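Side-chain contacts in arginine 3rd transport system periplasmic binding protein (Legionella pneumophila subsp. pneumophila str. Philadelphia 1, PDB 3KZG), which probably captures arginine in the periplasm and hands it to a membrane transport system for uptake: residues L5-S10 with E36-L41; Y27-D32 with P86-N91; Y94-D99 with L145-N150; R123-L126 with N131-V134; Q141-G146 with S155-E160. One frame throughout, in Å; residues are numbered along the deposited sequence.

Contact 1: L5-S10 with E36-L41; sequences LTIGTS and EICRRL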
# COMPACT_ATOMS: atom_id res chain seq x y z
N LEU A 5 -14.95 17.27 26.56
CA LEU A 5 -14.86 18.47 25.74
C LEU A 5 -16.18 18.86 25.11
O LEU A 5 -17.03 18.01 24.82
CB LEU A 5 -13.81 18.27 24.64
CG LEU A 5 -12.37 17.98 25.09
CD1 LEU A 5 -11.51 17.65 23.87
CD2 LEU A 5 -11.80 19.17 25.84
N THR A 6 -16.35 20.16 24.89
CA THR A 6 -17.54 20.71 24.26
C THR A 6 -17.09 21.35 22.96
O THR A 6 -16.38 22.36 22.97
CB THR A 6 -18.21 21.77 25.17
OG1 THR A 6 -18.68 21.14 26.37
CG2 THR A 6 -19.37 22.45 24.46
N ILE A 7 -17.50 20.77 21.84
CA ILE A 7 -17.11 21.29 20.53
C ILE A 7 -18.24 21.98 19.80
O ILE A 7 -19.33 21.44 19.66
CB ILE A 7 -16.56 20.17 19.61
CG1 ILE A 7 -15.41 19.42 20.29
CG2 ILE A 7 -16.08 20.78 18.30
CD1 ILE A 7 -15.86 18.44 21.33
N GLY A 8 -17.98 23.19 19.33
CA GLY A 8 -18.97 23.93 18.59
C GLY A 8 -18.80 23.63 17.11
O GLY A 8 -17.67 23.54 16.63
N THR A 9 -19.91 23.44 16.41
CA THR A 9 -19.90 23.16 14.98
C THR A 9 -21.11 23.87 14.38
O THR A 9 -22.05 24.19 15.10
CB THR A 9 -20.00 21.64 14.70
OG1 THR A 9 -19.85 21.40 13.30
CG2 THR A 9 -21.34 21.10 15.17
N SER A 10 -21.09 24.14 13.08
CA SER A 10 -22.22 24.84 12.46
C SER A 10 -23.45 23.96 12.40
O SER A 10 -23.39 22.75 12.66
CB SER A 10 -21.86 25.33 11.06
OG SER A 10 -21.70 24.25 10.17
N GLU A 36 -13.48 10.96 16.74
CA GLU A 36 -12.32 10.08 16.82
C GLU A 36 -11.15 10.72 17.58
O GLU A 36 -10.47 10.05 18.36
CB GLU A 36 -11.90 9.68 15.41
CG GLU A 36 -10.68 8.79 15.32
CD GLU A 36 -10.83 7.51 16.11
OE1 GLU A 36 -11.97 7.05 16.30
OE2 GLU A 36 -9.79 6.95 16.53
N ILE A 37 -10.91 12.01 17.34
CA ILE A 37 -9.83 12.71 18.02
C ILE A 37 -10.04 12.72 19.54
O ILE A 37 -9.10 12.57 20.31
CB ILE A 37 -9.71 14.17 17.52
CG1 ILE A 37 -9.22 14.18 16.06
CG2 ILE A 37 -8.76 14.97 18.40
CD1 ILE A 37 -9.15 15.55 15.44
N CYS A 38 -11.29 12.88 19.96
CA CYS A 38 -11.62 12.90 21.38
C CYS A 38 -11.37 11.56 22.07
O CYS A 38 -10.90 11.53 23.20
CB CYS A 38 -13.07 13.34 21.60
SG CYS A 38 -13.35 15.10 21.32
N ARG A 39 -11.68 10.45 21.41
CA ARG A 39 -11.46 9.16 22.04
C ARG A 39 -9.96 8.91 22.22
O ARG A 39 -9.54 8.27 23.19
CB ARG A 39 -12.08 8.01 21.24
CG ARG A 39 -11.49 7.77 19.86
CD ARG A 39 -12.16 6.57 19.20
NE ARG A 39 -11.72 5.30 19.77
CZ ARG A 39 -10.53 4.74 19.52
NH1 ARG A 39 -9.67 5.34 18.71
NH2 ARG A 39 -10.20 3.59 20.09
N ARG A 40 -9.17 9.43 21.29
CA ARG A 40 -7.72 9.29 21.35
C ARG A 40 -7.20 10.19 22.46
O ARG A 40 -6.14 9.94 23.03
CB ARG A 40 -7.10 9.64 20.00
CG ARG A 40 -7.35 8.56 18.96
CD ARG A 40 -6.89 8.96 17.56
NE ARG A 40 -7.23 7.92 16.60
CZ ARG A 40 -6.37 7.03 16.12
NH1 ARG A 40 -5.10 7.04 16.51
NH2 ARG A 40 -6.79 6.11 15.26
N LEU A 41 -7.95 11.25 22.75
CA LEU A 41 -7.60 12.18 23.81
C LEU A 41 -8.13 11.62 25.13
O LEU A 41 -7.88 12.18 26.19
CB LEU A 41 -8.24 13.55 23.55
CG LEU A 41 -7.63 14.42 22.44
CD1 LEU A 41 -8.47 15.67 22.22
CD2 LEU A 41 -6.20 14.79 22.82

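Contact 2: Y27-D32 with P86-N91; sequences YGFDID and PYMESN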
# COMPACT_ATOMS: atom_id res chain seq x y z
N TYR A 27 -24.30 14.50 12.22
CA TYR A 27 -23.55 13.65 11.32
C TYR A 27 -22.82 14.47 10.26
O TYR A 27 -23.22 15.58 9.93
CB TYR A 27 -24.49 12.62 10.67
CG TYR A 27 -25.43 13.18 9.62
CD1 TYR A 27 -25.00 13.39 8.31
CD2 TYR A 27 -26.76 13.45 9.93
CE1 TYR A 27 -25.87 13.87 7.33
CE2 TYR A 27 -27.64 13.93 8.97
CZ TYR A 27 -27.19 14.14 7.67
OH TYR A 27 -28.05 14.63 6.72
N GLY A 28 -21.73 13.90 9.75
CA GLY A 28 -20.93 14.57 8.75
C GLY A 28 -19.46 14.27 9.00
O GLY A 28 -19.11 13.72 10.04
N PHE A 29 -18.61 14.64 8.05
CA PHE A 29 -17.18 14.40 8.20
C PHE A 29 -16.56 15.04 9.44
O PHE A 29 -15.80 14.39 10.15
CB PHE A 29 -16.42 14.88 6.96
CG PHE A 29 -14.95 14.60 7.02
CD1 PHE A 29 -14.46 13.32 6.84
CD2 PHE A 29 -14.05 15.63 7.28
CE1 PHE A 29 -13.10 13.05 6.92
CE2 PHE A 29 -12.68 15.38 7.36
CZ PHE A 29 -12.20 14.08 7.18
N ASP A 30 -16.87 16.31 9.70
CA ASP A 30 -16.30 16.99 10.87
C ASP A 30 -16.69 16.30 12.16
O ASP A 30 -15.89 16.20 13.09
CB ASP A 30 -16.75 18.46 10.95
CG ASP A 30 -16.01 19.36 9.98
OD1 ASP A 30 -14.88 19.00 9.59
OD2 ASP A 30 -16.54 20.43 9.63
N ILE A 31 -17.93 15.83 12.21
CA ILE A 31 -18.42 15.16 13.41
C ILE A 31 -17.61 13.90 13.68
O ILE A 31 -17.10 13.71 14.78
CB ILE A 31 -19.91 14.77 13.27
CG1 ILE A 31 -20.75 15.99 12.90
CG2 ILE A 31 -20.40 14.14 14.57
CD1 ILE A 31 -20.56 17.20 13.79
N ASP A 32 -17.49 13.05 12.66
CA ASP A 32 -16.75 11.80 12.79
C ASP A 32 -15.27 12.02 13.11
O ASP A 32 -14.68 11.29 13.90
CB ASP A 32 -16.86 10.95 11.51
CG ASP A 32 -18.28 10.48 11.21
OD1 ASP A 32 -19.11 10.41 12.15
OD2 ASP A 32 -18.57 10.16 10.04
N PRO A 86 -3.92 21.48 9.71
CA PRO A 86 -5.11 21.33 8.87
C PRO A 86 -5.35 19.84 8.66
O PRO A 86 -4.39 19.07 8.60
CB PRO A 86 -4.72 22.06 7.59
CG PRO A 86 -3.23 21.83 7.52
CD PRO A 86 -2.78 22.03 8.95
N TYR A 87 -6.61 19.43 8.59
CA TYR A 87 -6.93 18.02 8.39
C TYR A 87 -7.45 17.78 6.98
O TYR A 87 -7.82 16.66 6.63
CB TYR A 87 -7.99 17.54 9.39
CG TYR A 87 -9.28 18.36 9.42
CD1 TYR A 87 -10.27 18.20 8.44
CD2 TYR A 87 -9.51 19.28 10.44
CE1 TYR A 87 -11.47 18.93 8.50
CE2 TYR A 87 -10.70 20.01 10.50
CZ TYR A 87 -11.67 19.84 9.54
OH TYR A 87 -12.83 20.58 9.62
N MSE A 88 -7.46 18.83 6.18
CA MSE A 88 -7.97 18.73 4.82
C MSE A 88 -7.65 20.00 4.04
O MSE A 88 -7.65 21.10 4.61
CB MSE A 88 -9.48 18.49 4.87
CG MSE A 88 -10.18 18.36 3.54
SE MSE A 88 -12.05 17.83 3.77
CE MSE A 88 -12.59 17.85 1.90
N GLU A 89 -7.36 19.85 2.76
CA GLU A 89 -7.07 21.02 1.92
C GLU A 89 -8.36 21.81 1.75
O GLU A 89 -9.43 21.23 1.61
CB GLU A 89 -6.55 20.58 0.55
CG GLU A 89 -6.16 21.73 -0.35
CD GLU A 89 -5.57 21.27 -1.68
OE1 GLU A 89 -6.33 20.77 -2.54
OE2 GLU A 89 -4.35 21.41 -1.86
N SER A 90 -8.27 23.14 1.76
CA SER A 90 -9.46 23.97 1.61
C SER A 90 -9.55 24.60 0.23
O SER A 90 -8.65 25.32 -0.21
CB SER A 90 -9.49 25.07 2.69
OG SER A 90 -8.35 25.90 2.63
N ASN A 91 -10.64 24.31 -0.48
CA ASN A 91 -10.86 24.86 -1.81
C ASN A 91 -12.29 25.38 -1.90
O ASN A 91 -13.20 24.81 -1.31
CB ASN A 91 -10.68 23.79 -2.90
CG ASN A 91 -9.30 23.16 -2.87
OD1 ASN A 91 -9.10 22.11 -2.27
ND2 ASN A 91 -8.35 23.81 -3.53

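Contact 3: Y94-D99 with L145-N150; sequences YITTVD and LGLSNN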
# COMPACT_ATOMS: atom_id res chain seq x y z
N TYR A 94 -17.47 27.63 -7.36
CA TYR A 94 -18.64 28.37 -7.81
C TYR A 94 -19.69 27.37 -8.26
O TYR A 94 -19.38 26.41 -8.98
CB TYR A 94 -18.28 29.32 -8.96
CG TYR A 94 -17.65 30.62 -8.53
CD1 TYR A 94 -18.42 31.65 -7.97
CD2 TYR A 94 -16.27 30.83 -8.66
CE1 TYR A 94 -17.83 32.85 -7.56
CE2 TYR A 94 -15.68 32.02 -8.25
CZ TYR A 94 -16.46 33.03 -7.70
OH TYR A 94 -15.88 34.22 -7.30
N ILE A 95 -20.92 27.58 -7.82
CA ILE A 95 -22.04 26.71 -8.17
C ILE A 95 -23.24 27.58 -8.53
O ILE A 95 -23.41 28.66 -7.98
CB ILE A 95 -22.39 25.77 -7.00
CG1 ILE A 95 -23.52 24.82 -7.40
CG2 ILE A 95 -22.78 26.59 -5.76
CD1 ILE A 95 -23.80 23.74 -6.39
N THR A 96 -24.06 27.11 -9.47
CA THR A 96 -25.25 27.84 -9.89
C THR A 96 -26.31 26.83 -10.33
O THR A 96 -26.05 25.63 -10.34
CB THR A 96 -24.93 28.81 -11.05
OG1 THR A 96 -26.05 29.68 -11.27
CG2 THR A 96 -24.63 28.04 -12.33
N THR A 97 -27.50 27.30 -10.69
CA THR A 97 -28.55 26.39 -11.13
C THR A 97 -28.33 25.98 -12.58
O THR A 97 -27.84 26.77 -13.38
CB THR A 97 -29.95 27.03 -10.99
OG1 THR A 97 -29.98 28.27 -11.69
CG2 THR A 97 -30.27 27.26 -9.52
N VAL A 98 -28.69 24.75 -12.91
CA VAL A 98 -28.52 24.21 -14.26
C VAL A 98 -29.15 25.07 -15.36
O VAL A 98 -28.66 25.10 -16.49
CB VAL A 98 -29.09 22.79 -14.38
CG1 VAL A 98 -28.38 21.87 -13.40
CG2 VAL A 98 -30.59 22.81 -14.11
N ASP A 99 -30.23 25.75 -15.02
CA ASP A 99 -30.92 26.60 -15.98
C ASP A 99 -30.27 27.98 -16.10
O ASP A 99 -30.90 28.93 -16.56
CB ASP A 99 -32.39 26.75 -15.58
CG ASP A 99 -32.57 27.16 -14.14
OD1 ASP A 99 -32.37 28.35 -13.82
OD2 ASP A 99 -32.89 26.28 -13.31
N LEU A 145 -31.54 29.05 -1.16
CA LEU A 145 -32.90 29.49 -1.46
C LEU A 145 -32.80 30.71 -2.35
O LEU A 145 -33.54 30.85 -3.32
CB LEU A 145 -33.67 29.86 -0.19
CG LEU A 145 -35.02 30.55 -0.39
CD1 LEU A 145 -35.95 29.65 -1.19
CD2 LEU A 145 -35.65 30.88 0.96
N GLY A 146 -31.88 31.60 -1.99
CA GLY A 146 -31.67 32.81 -2.77
C GLY A 146 -31.29 32.46 -4.19
O GLY A 146 -31.79 33.05 -5.14
N LEU A 147 -30.41 31.47 -4.32
CA LEU A 147 -29.96 31.02 -5.63
C LEU A 147 -31.16 30.50 -6.43
O LEU A 147 -31.35 30.89 -7.59
CB LEU A 147 -28.92 29.91 -5.47
CG LEU A 147 -28.32 29.32 -6.75
CD1 LEU A 147 -27.62 30.43 -7.53
CD2 LEU A 147 -27.34 28.19 -6.41
N SER A 148 -31.95 29.63 -5.81
CA SER A 148 -33.13 29.06 -6.45
C SER A 148 -34.10 30.14 -6.89
O SER A 148 -34.66 30.07 -7.99
CB SER A 148 -33.86 28.11 -5.49
OG SER A 148 -33.09 26.97 -5.20
N ASN A 149 -34.31 31.13 -6.02
CA ASN A 149 -35.21 32.25 -6.29
C ASN A 149 -34.57 33.29 -7.19
O ASN A 149 -35.15 34.35 -7.45
CB ASN A 149 -35.62 32.94 -4.98
CG ASN A 149 -36.65 32.15 -4.20
OD1 ASN A 149 -36.89 32.40 -3.02
ND2 ASN A 149 -37.29 31.18 -4.86
N ASN A 150 -33.36 32.99 -7.65
CA ASN A 150 -32.64 33.89 -8.54
C ASN A 150 -32.34 35.23 -7.87
O ASN A 150 -32.31 36.27 -8.54
CB ASN A 150 -33.45 34.10 -9.82
CG ASN A 150 -32.60 34.61 -10.97
OD1 ASN A 150 -31.54 34.05 -11.27
ND2 ASN A 150 -33.07 35.66 -11.63

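Contact 4: R123-L126 with N131-V134; sequences RQVL and NNQV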
# COMPACT_ATOMS: atom_id res chain seq x y z
N ARG A 123 -14.38 38.00 0.42
CA ARG A 123 -13.09 38.58 0.08
C ARG A 123 -12.51 37.95 -1.18
O ARG A 123 -11.92 38.64 -2.01
CB ARG A 123 -12.12 38.40 1.25
CG ARG A 123 -10.76 39.04 1.03
CD ARG A 123 -9.90 38.93 2.28
NE ARG A 123 -10.48 39.65 3.42
CZ ARG A 123 -10.65 40.97 3.46
NH1 ARG A 123 -10.29 41.73 2.44
NH2 ARG A 123 -11.19 41.53 4.54
N GLN A 124 -12.70 36.64 -1.35
CA GLN A 124 -12.18 35.95 -2.53
C GLN A 124 -12.88 36.46 -3.79
O GLN A 124 -12.23 36.71 -4.81
CB GLN A 124 -12.41 34.45 -2.41
CG GLN A 124 -11.67 33.66 -3.47
CD GLN A 124 -12.17 32.24 -3.61
OE1 GLN A 124 -12.34 31.53 -2.62
NE2 GLN A 124 -12.40 31.81 -4.84
N VAL A 125 -14.19 36.60 -3.71
CA VAL A 125 -14.99 37.08 -4.83
C VAL A 125 -14.58 38.48 -5.27
O VAL A 125 -14.33 38.72 -6.45
CB VAL A 125 -16.50 37.08 -4.47
CG1 VAL A 125 -17.32 37.68 -5.60
CG2 VAL A 125 -16.98 35.66 -4.19
N LEU A 126 -14.52 39.41 -4.33
CA LEU A 126 -14.18 40.78 -4.68
C LEU A 126 -12.74 40.93 -5.17
O LEU A 126 -12.47 41.73 -6.06
CB LEU A 126 -14.44 41.72 -3.51
CG LEU A 126 -15.91 41.84 -3.05
CD1 LEU A 126 -15.98 42.86 -1.94
CD2 LEU A 126 -16.81 42.25 -4.20
N ASN A 131 -16.10 42.89 -11.40
CA ASN A 131 -17.34 43.62 -11.17
C ASN A 131 -18.46 42.75 -10.63
O ASN A 131 -19.49 42.56 -11.28
CB ASN A 131 -17.79 44.33 -12.45
CG ASN A 131 -19.14 45.01 -12.30
OD1 ASN A 131 -19.45 45.55 -11.23
ND2 ASN A 131 -19.94 44.99 -13.36
N ASN A 132 -18.25 42.24 -9.42
CA ASN A 132 -19.24 41.39 -8.77
C ASN A 132 -19.76 42.05 -7.51
O ASN A 132 -19.08 42.87 -6.90
CB ASN A 132 -18.64 40.04 -8.38
CG ASN A 132 -18.30 39.18 -9.57
OD1 ASN A 132 -19.17 38.82 -10.37
ND2 ASN A 132 -17.03 38.84 -9.70
N GLN A 133 -20.98 41.66 -7.14
CA GLN A 133 -21.61 42.17 -5.94
C GLN A 133 -21.82 40.95 -5.05
O GLN A 133 -22.26 39.90 -5.52
CB GLN A 133 -22.95 42.81 -6.29
CG GLN A 133 -23.65 43.44 -5.10
CD GLN A 133 -24.92 44.16 -5.50
OE1 GLN A 133 -24.89 45.08 -6.33
NE2 GLN A 133 -26.03 43.76 -4.91
N VAL A 134 -21.48 41.09 -3.78
CA VAL A 134 -21.62 39.99 -2.83
C VAL A 134 -22.84 40.13 -1.94
O VAL A 134 -23.12 41.21 -1.40
CB VAL A 134 -20.36 39.88 -1.93
CG1 VAL A 134 -20.51 38.69 -0.99
CG2 VAL A 134 -19.11 39.74 -2.78

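Contact 5: Q141-G146 with S155-E160; sequences QDMLLG and SLMDYE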
# COMPACT_ATOMS: atom_id res chain seq x y z
N GLN A 141 -28.90 27.48 4.01
CA GLN A 141 -30.26 27.29 3.47
C GLN A 141 -30.78 28.54 2.78
O GLN A 141 -31.41 28.46 1.73
CB GLN A 141 -31.23 26.89 4.59
CG GLN A 141 -30.82 25.67 5.38
CD GLN A 141 -30.05 26.02 6.63
OE1 GLN A 141 -28.99 26.64 6.57
NE2 GLN A 141 -30.59 25.64 7.78
N ASP A 142 -30.51 29.70 3.38
CA ASP A 142 -30.93 30.99 2.83
C ASP A 142 -30.22 31.25 1.51
O ASP A 142 -30.80 31.73 0.55
CB ASP A 142 -30.59 32.13 3.80
CG ASP A 142 -31.33 32.03 5.12
OD1 ASP A 142 -30.90 32.68 6.10
OD2 ASP A 142 -32.34 31.30 5.19
N MSE A 143 -28.93 30.93 1.49
CA MSE A 143 -28.13 31.15 0.31
C MSE A 143 -28.60 30.30 -0.86
O MSE A 143 -28.71 30.78 -1.99
CB MSE A 143 -26.67 30.84 0.61
CG MSE A 143 -25.75 31.00 -0.58
SE MSE A 143 -23.92 30.93 -0.06
CE MSE A 143 -23.86 29.08 0.53
N LEU A 144 -28.89 29.03 -0.59
CA LEU A 144 -29.34 28.13 -1.65
C LEU A 144 -30.75 28.52 -2.09
O LEU A 144 -31.11 28.35 -3.26
CB LEU A 144 -29.29 26.68 -1.17
CG LEU A 144 -27.88 26.12 -0.99
CD1 LEU A 144 -27.95 24.68 -0.50
CD2 LEU A 144 -27.11 26.20 -2.31
N LEU A 145 -31.54 29.05 -1.16
CA LEU A 145 -32.90 29.49 -1.46
C LEU A 145 -32.80 30.71 -2.35
O LEU A 145 -33.54 30.85 -3.32
CB LEU A 145 -33.67 29.86 -0.19
CG LEU A 145 -35.02 30.55 -0.39
CD1 LEU A 145 -35.95 29.65 -1.19
CD2 LEU A 145 -35.65 30.88 0.96
N GLY A 146 -31.88 31.60 -1.99
CA GLY A 146 -31.67 32.81 -2.77
C GLY A 146 -31.29 32.46 -4.19
O GLY A 146 -31.79 33.05 -5.14
N SER A 155 -23.28 31.08 -6.36
CA SER A 155 -22.79 31.02 -5.00
C SER A 155 -21.37 30.45 -4.95
O SER A 155 -21.03 29.55 -5.71
CB SER A 155 -23.74 30.15 -4.16
OG SER A 155 -23.20 29.89 -2.88
N LEU A 156 -20.55 31.00 -4.06
CA LEU A 156 -19.18 30.52 -3.86
C LEU A 156 -19.19 29.91 -2.47
O LEU A 156 -19.43 30.60 -1.48
CB LEU A 156 -18.17 31.68 -3.93
CG LEU A 156 -16.70 31.31 -3.72
CD1 LEU A 156 -16.29 30.23 -4.72
CD2 LEU A 156 -15.82 32.54 -3.89
N MSE A 157 -18.97 28.59 -2.41
CA MSE A 157 -18.97 27.85 -1.15
C MSE A 157 -17.85 26.81 -1.14
O MSE A 157 -17.05 26.75 -2.07
CB MSE A 157 -20.32 27.15 -0.96
CG MSE A 157 -20.69 26.13 -2.04
SE MSE A 157 -22.48 25.36 -1.86
CE MSE A 157 -23.54 26.94 -2.31
N ASP A 158 -17.78 26.02 -0.08
CA ASP A 158 -16.76 24.98 0.03
C ASP A 158 -16.91 24.01 -1.15
O ASP A 158 -18.03 23.68 -1.56
CB ASP A 158 -16.92 24.19 1.34
CG ASP A 158 -16.88 25.08 2.58
OD1 ASP A 158 -15.90 25.83 2.76
OD2 ASP A 158 -17.84 25.03 3.38
N TYR A 159 -15.78 23.56 -1.69
CA TYR A 159 -15.77 22.63 -2.81
C TYR A 159 -16.55 21.34 -2.53
O TYR A 159 -17.39 20.94 -3.34
CB TYR A 159 -14.33 22.29 -3.20
CG TYR A 159 -14.22 21.19 -4.24
CD1 TYR A 159 -14.69 21.39 -5.53
CD2 TYR A 159 -13.68 19.95 -3.91
CE1 TYR A 159 -14.64 20.37 -6.48
CE2 TYR A 159 -13.63 18.92 -4.85
CZ TYR A 159 -14.11 19.14 -6.13
OH TYR A 159 -14.07 18.13 -7.06
N GLU A 160 -16.27 20.68 -1.40
CA GLU A 160 -16.97 19.44 -1.08
C GLU A 160 -18.46 19.68 -0.80
O GLU A 160 -19.28 18.76 -0.96
CB GLU A 160 -16.35 18.73 0.13
CG GLU A 160 -14.96 18.14 -0.08
CD GLU A 160 -14.87 17.20 -1.27
OE1 GLU A 160 -15.90 16.60 -1.65
OE2 GLU A 160 -13.76 17.05 -1.82

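Contact 1: L5-S10 with E36-L41
E36 OE2 is gripped by two arginines of its own helix, R39 and R40. The helix, 29-40, lies against strand 4-13 and leads on to strand 44-50, which runs parallel to 4-13. This is a beta-alpha-beta crossover in one lobe of a periplasmic binding protein, with the hairpin strand 17-18 inserted on the way. R39 NH1 reaches E36 OE2 at 2.7 Å, on the syn side and 22° out of the carboxylate plane. R40 NE reaches E36 OE2 at 2.7 Å, on the anti lone pair of that oxygen. Neither bond is straight, but together they fix the carboxylate along the helix. R40 has a second salt bridge through NH1 to D218, which ties this network to the chain after helix 202-217.

The face of the helix that meets the strand is apolar. C38 of the helix and L41 just after it point at the strand, and L5 and I7 point back. C38 SG touches both strand residues. It is 4.0 Å from L5 CD1 and 4.2 Å from I7 CD1. SG lies beside the backbone N, with chi1 at -73°, and this turns it to the strand. C45 of the neighbouring strand also touches C38 and I7, so the sulfur lies over two strands of the sheet. L5 CD1 is the shared atom on the strand side. Its side chain and that of L41 cross at about a right angle, and the meeting point is one methyl on another, L5 CD1 at 4.0 Å from L41 CD1.

Contact 2: Y27-D32 with P86-N91
F29 overlaps the Y87 ring, turning its own edge to it. F29 CE2 lies 3.9 Å from Y87 CD1, and CD1 sits near the plane of the F29 ring. The two side chains run alongside each other, pointing opposite ways. F29 holds CG anti to the backbone N (chi1 -178°), which extends the ring from the first turn of helix 29-40 to the loop. M88, a selenomethionine, approaches the same ring. Its SE is 5.1 Å from the F29 ring centroid and 38° off the ring normal, an oblique Met-aromatic contact. F229 and Y228 also meet F29 edge-to-face, so F29 meets three aromatic rings.

D30 takes the hydroxyl end of Y87. Y87 OH lies 2.6 Å from D30 OD1, at best a weak hydrogen bond, since the hydroxyl proton has another acceptor within reach. The carboxylate stands nearly upright to the tyrosine ring, with their planes 85° apart. D30 OD2 is bonded to the backbone N of S70, which steadies the acceptor from its second oxygen. All four touching residues are buried.

The backbone of Y87 and M88 is bonded to Y193, and that of S90 to I189. Two chain segments thus run side by side here. This is consistent with the two-stranded hinge between the lobes of a family 3 solute-binding protein, here seated on the start of helix 29-40.

Contact 3: Y94-D99 with L145-N150
L147 is the residue of the helix end that fills the contact, and it touches three consecutive residues of strand 91-97. Its CG is 4.0 Å from T97 CG2. The two side chains lie alongside each other with their ends pointing opposite ways. L147 holds CG anti to its backbone N, chi1 -179°, and this sends both methyls over the strand. CD2 settles on backbone, 4.1 Å from T96 CA and 4.3 Å from I95 O. CD1 comes to 4.1 Å from T96 OG1, with the side chains at about a right angle. That hydroxyl is bonded to D153 O, just before strand 154-158, so L147 only packs against it.

S148 turns the other way, with its CB pointing from the strand. Its OG is bonded to K179 NZ and to L144 O. The sheet below belongs to the second lobe of the alpha/beta fold of this family. Strand 91-97 runs antiparallel to its neighbours 154-158 and 180-188, and helix 140-148 lies over the strand near its end.

N149 N closes the last regular turn with a 2.8 Å bond to L145 O. N150 N is bonded to L147 O at 2.9 Å. N150, with positive phi (62°), ends the helix in a Schellman motif just past the contact. Across from it, T97 OG1 donates to D99 OD1 at 3.2 Å and meets the carboxylate from above its plane, 56° out. This bond turns the hydroxyl of T97 to its own chain, while CG2 is the branch given to L147.

Contact 4: R123-L126 with N131-V134
N132 brings the flat group of this contact, yet neither a face nor an edge of its amide does the touching. The nearest atom of its side chain is CB, 3.9 Å from V125 CG1. The two side chains cross at about a right angle. The backbone carbonyl of N132 is used as well: L126 CD2 comes to 3.6 Å from N132 O, a methyl against an oxygen.

V134 CG2 is the other centre. It is 3.7 Å from L126 CD2 and 3.9 Å from V125 CG1, so it rests against two neighbouring side chains of the helix. V134 holds CG1 anti to its backbone N (chi1 -178°), which leaves CG2 as the methyl turned to the helix. Helix 121-127 joins the parallel strands 112-116 and 133-137 in a beta-alpha-beta unit. The contact packs the end of that helix on the start of strand 133-137, the outermost strand of the sheet on this side. V125 is buried and also rests on I113 and L156, deeper in the sheet. L126 is exposed, so this side of the contact borders the surface. On the far side of the helix, R123 turns from the strand and forms a salt bridge with E76.

Contact 5: Q141-G146 with S155-E160
This is a buried, mostly apolar helix-on-sheet contact in the second lobe, built around two selenomethionines. Helix 140-148 lies on strand 154-158, and the short segments run 144° apart in direction, with axes 10.1 Å apart at closest. M143 and M157 point at each other from the two elements. Both chains bend at the last torsion, and they meet with their end methyls: M143 CE is 3.6 Å from M157 CE. The two side chains cross obliquely. L144 adds a second partner for the same methyl, with L144 CD2 at 3.6 Å from M157 CE. It comes in at about a right angle to M157. W165 of helix 159-166 also touches L144 and M157, so it adds an aromatic group to this cluster.

S155 is the polar residue at this interface. Its OG sits 3.1 Å from M143 SE, a close approach. M143 CG and M143 CE are each 3.6 Å from S155 OG, so the selenomethionine bends round the hydroxyl. S155 has OG anti to the backbone N, chi1 171°, which places it under M143.

L156 points from the helix and rests on Q124 and V125, so helices 121-127 and 140-148 cover opposite faces of the sheet. D158, at the N-cap position before helix 159-166, bonds instead to Y121 and to N13 of the first lobe. The strand thus ends where the two lobes meet. Parallel strands with helices on both faces and one antiparallel strand inserted are typical of the type II periplasmic binding protein fold.

From the N terminus, contact 1 closes first, bringing helix 29-40 back onto strand 4-13. Contact 2 opens before contact 1 has closed, so the two cross; they share helix 29-40 and touch through T9 and I31. Contact 2 then spans the rest of the first sheet and ends in the loop that probably forms part of the hinge. Contact 3 starts a few residues later and closes a long loop with contact 4 wholly within it. Contact 5 opens where contact 3 ends, on helix 140-148. Contacts 3, 4 and 5 all reach the five-stranded sheet. Contact 5 touches contact 2 through N91 and Y159. Contacts 1 and 3, with centres about 34 Å apart, lie in different lobes.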